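Local coordinates for aluminum resistance protein (Clostridium novyi, PDB 3I16) that probably acts as a pyridoxal-5'-phosphate-dependent carbon-sulfur lyase of the methionine gamma-lyase family, named for a role in aluminum resistance, at residues B[102-107]-B[216-221]. Numbering follows the deposited sequence.
Sequences HALGAA and FVDNCY. With PLP (pyridoxal-5'-phosphate), chain J.
Leu104 packs on Phe216 and Asp218, and Ala107 on Phe216, in a buried helix-on-sheet contact at the cofactor site of a fold type I (aminotransferase-like) PLP enzyme. Helix 100-111 lies over strand 214-218 of the mixed seven-stranded sheet. The short segments run nearly antiparallel, at 169°, with their axes 9.9 Å apart. Ala107 CB approaches the Phe216 ring obliquely and lies 3.3 Å from Phe216 CZ. Phe216 CG is anti to the backbone N (chi1 175°), which brings the ring against Ala107 and Leu104. Leu104 crosses the Phe216 side chain at about a right angle. Leu104 CD2 sits 3.6 Å from both Phe216 CZ and Asp218 CB. Leu104 CD1 turns to the cofactor and comes in near the edge of the pyridine ring, 3.4 Å from PLP C6. Leu104 thus joins the apolar layer between helix and sheet to that ring. Leu237 and Ala239 of the neighbouring strand 237-241 extend this layer.

Asp218 ends the strand and carries the polar part of the site. Asp218 OD2 accepts a very short hydrogen bond of 2.5 Å from PLP N1. In fold type I PLP enzymes an aspartate pairs with the pyridine nitrogen in this way, which probably favours its protonated form. Asp218 OD1 closes an Asx turn by accepting from Cys220 N nearly along its own C-O axis, which helps fix the carboxylate. Gly100 N, Thr101 OG1 and Tyr68 OH of the second subunit also hydrogen-bond PLP. The loop after the strand brings two more groups to the cofactor. Tyr221 CE2, at the edge of the tyrosine ring, lies 3.1 Å from PLP O3, which is close to that ring's plane. Cys220 SG stands over the face of the pyridine ring, 3.6 Å from PLP C5.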
loop_
_atom_site.group_PDB
_atom_site.type_symbol
_atom_site.label_atom_id
_atom_site.label_comp_id
_atom_site.label_asym_id
_atom_site.label_seq_id
_atom_site.Cartn_x
_atom_site.Cartn_y
_atom_site.Cartn_z
ATOM N N HIS B 102 -12.097 -4.570 20.342
ATOM C CA HIS B 102 -12.428 -5.661 19.438
ATOM C C HIS B 102 -11.672 -6.924 19.850
ATOM O O HIS B 102 -12.291 -7.975 20.011
ATOM C CB HIS B 102 -12.155 -5.260 17.987
ATOM C CG HIS B 102 -12.630 -6.248 16.971
ATOM N ND1 HIS B 102 -12.320 -6.126 15.631
ATOM C CD2 HIS B 102 -13.328 -7.403 17.095
ATOM C CE1 HIS B 102 -12.863 -7.134 14.969
ATOM N NE2 HIS B 102 -13.478 -7.922 15.836
ATOM N N ALA B 103 -10.365 -6.809 20.084
ATOM C CA ALA B 103 -9.556 -7.953 20.504
ATOM C C ALA B 103 -10.051 -8.547 21.833
ATOM O O ALA B 103 -10.165 -9.755 21.962
ATOM C CB ALA B 103 -8.081 -7.561 20.623
ATOM N N LEU B 104 -10.358 -7.697 22.812
ATOM C CA LEU B 104 -10.850 -8.161 24.112
ATOM C C LEU B 104 -12.203 -8.850 23.984
ATOM O O LEU B 104 -12.425 -9.930 24.536
ATOM C CB LEU B 104 -10.955 -6.986 25.079
ATOM C CG LEU B 104 -9.619 -6.310 25.418
ATOM C CD1 LEU B 104 -9.867 -4.903 25.880
ATOM C CD2 LEU B 104 -8.856 -7.090 26.458
ATOM N N GLY B 105 -13.099 -8.228 23.230
ATOM C CA GLY B 105 -14.404 -8.794 22.996
ATOM C C GLY B 105 -14.337 -10.129 22.269
ATOM O O GLY B 105 -15.093 -11.037 22.593
ATOM N N ALA B 106 -13.458 -10.244 21.277
ATOM C CA ALA B 106 -13.290 -11.495 20.562
ATOM C C ALA B 106 -12.831 -12.593 21.544
ATOM O O ALA B 106 -13.288 -13.732 21.436
ATOM C CB ALA B 106 -12.319 -11.351 19.406
ATOM N N ALA B 107 -11.931 -12.250 22.476
ATOM C CA ALA B 107 -11.475 -13.181 23.514
ATOM C C ALA B 107 -12.642 -13.724 24.347
ATOM O O ALA B 107 -12.746 -14.940 24.586
ATOM C CB ALA B 107 -10.453 -12.499 24.455
ATOM N N PHE B 216 -7.864 -14.498 31.963
ATOM C CA PHE B 216 -7.715 -13.573 30.849
ATOM C C PHE B 216 -7.277 -12.169 31.287
ATOM O O PHE B 216 -7.911 -11.552 32.127
ATOM C CB PHE B 216 -9.046 -13.496 30.077
ATOM C CG PHE B 216 -9.061 -12.484 28.961
ATOM C CD1 PHE B 216 -8.102 -12.527 27.952
ATOM C CD2 PHE B 216 -10.075 -11.546 28.870
ATOM C CE1 PHE B 216 -8.117 -11.604 26.918
ATOM C CE2 PHE B 216 -10.119 -10.621 27.812
ATOM C CZ PHE B 216 -9.142 -10.655 26.831
ATOM N N VAL B 217 -6.197 -11.664 30.699
ATOM C CA VAL B 217 -5.714 -10.325 31.030
ATOM C C VAL B 217 -5.767 -9.377 29.849
ATOM O O VAL B 217 -5.282 -9.685 28.755
ATOM C CB VAL B 217 -4.257 -10.339 31.540
ATOM C CG1 VAL B 217 -3.834 -8.903 31.949
ATOM C CG2 VAL B 217 -4.106 -11.312 32.708
ATOM N N ASP B 218 -6.384 -8.229 30.099
ATOM C CA ASP B 218 -6.400 -7.073 29.196
ATOM C C ASP B 218 -5.058 -6.437 29.469
ATOM O O ASP B 218 -4.863 -5.811 30.514
ATOM C CB ASP B 218 -7.542 -6.132 29.616
ATOM C CG ASP B 218 -7.525 -4.781 28.901
ATOM O OD1 ASP B 218 -6.565 -4.451 28.171
ATOM O OD2 ASP B 218 -8.525 -4.056 29.069
ATOM N N ASN B 219 -4.142 -6.595 28.529
ATOM C CA ASN B 219 -2.766 -6.169 28.676
ATOM C C ASN B 219 -2.452 -4.790 28.085
ATOM O O ASN B 219 -1.299 -4.347 28.142
ATOM C CB ASN B 219 -1.840 -7.224 28.024
ATOM C CG ASN B 219 -0.443 -7.237 28.639
ATOM O OD1 ASN B 219 -0.309 -7.077 29.850
ATOM N ND2 ASN B 219 0.594 -7.435 27.818
ATOM N N CYS B 220 -3.447 -4.126 27.504
ATOM C CA CYS B 220 -3.234 -2.797 26.917
ATOM C C CYS B 220 -2.429 -1.856 27.802
ATOM O O CYS B 220 -2.761 -1.690 28.980
ATOM C CB CYS B 220 -4.560 -2.118 26.647
ATOM S SG CYS B 220 -5.438 -2.766 25.232
ATOM N N TYR B 221 -1.401 -1.248 27.209
ATOM C CA TYR B 221 -0.493 -0.280 27.859
ATOM C C TYR B 221 0.591 -0.847 28.758
ATOM O O TYR B 221 1.485 -0.112 29.168
ATOM C CB TYR B 221 -1.242 0.791 28.638
ATOM C CG TYR B 221 -2.065 1.743 27.801
ATOM C CD1 TYR B 221 -1.449 2.590 26.877
ATOM C CD2 TYR B 221 -3.413 1.870 27.997
ATOM C CE1 TYR B 221 -2.178 3.479 26.151
ATOM C CE2 TYR B 221 -4.146 2.772 27.282
ATOM C CZ TYR B 221 -3.532 3.569 26.374
ATOM O OH TYR B 221 -4.293 4.442 25.667
HETATM N N1 PLP J . -8.514 -1.794 28.009
HETATM C C2 PLP J . -7.806 -0.780 28.580
HETATM C C2A PLP J . -7.507 -0.814 30.047
HETATM C C3 PLP J . -7.368 0.266 27.770
HETATM O O3 PLP J . -6.644 1.283 28.343
HETATM C C4 PLP J . -7.661 0.281 26.399
HETATM C C5 PLP J . -8.391 -0.759 25.833
HETATM C C6 PLP J . -8.793 -1.792 26.654
HETATM C C5A PLP J . -8.725 -0.846 24.355
HETATM O O4P PLP J . -9.163 0.368 23.839
HETATM P P PLP J . -9.387 0.694 22.253
HETATM O O1P PLP J . -8.215 0.320 21.357
HETATM O O2P PLP J . -9.501 2.199 22.250
HETATM O O3P PLP J . -10.638 -0.031 21.778
#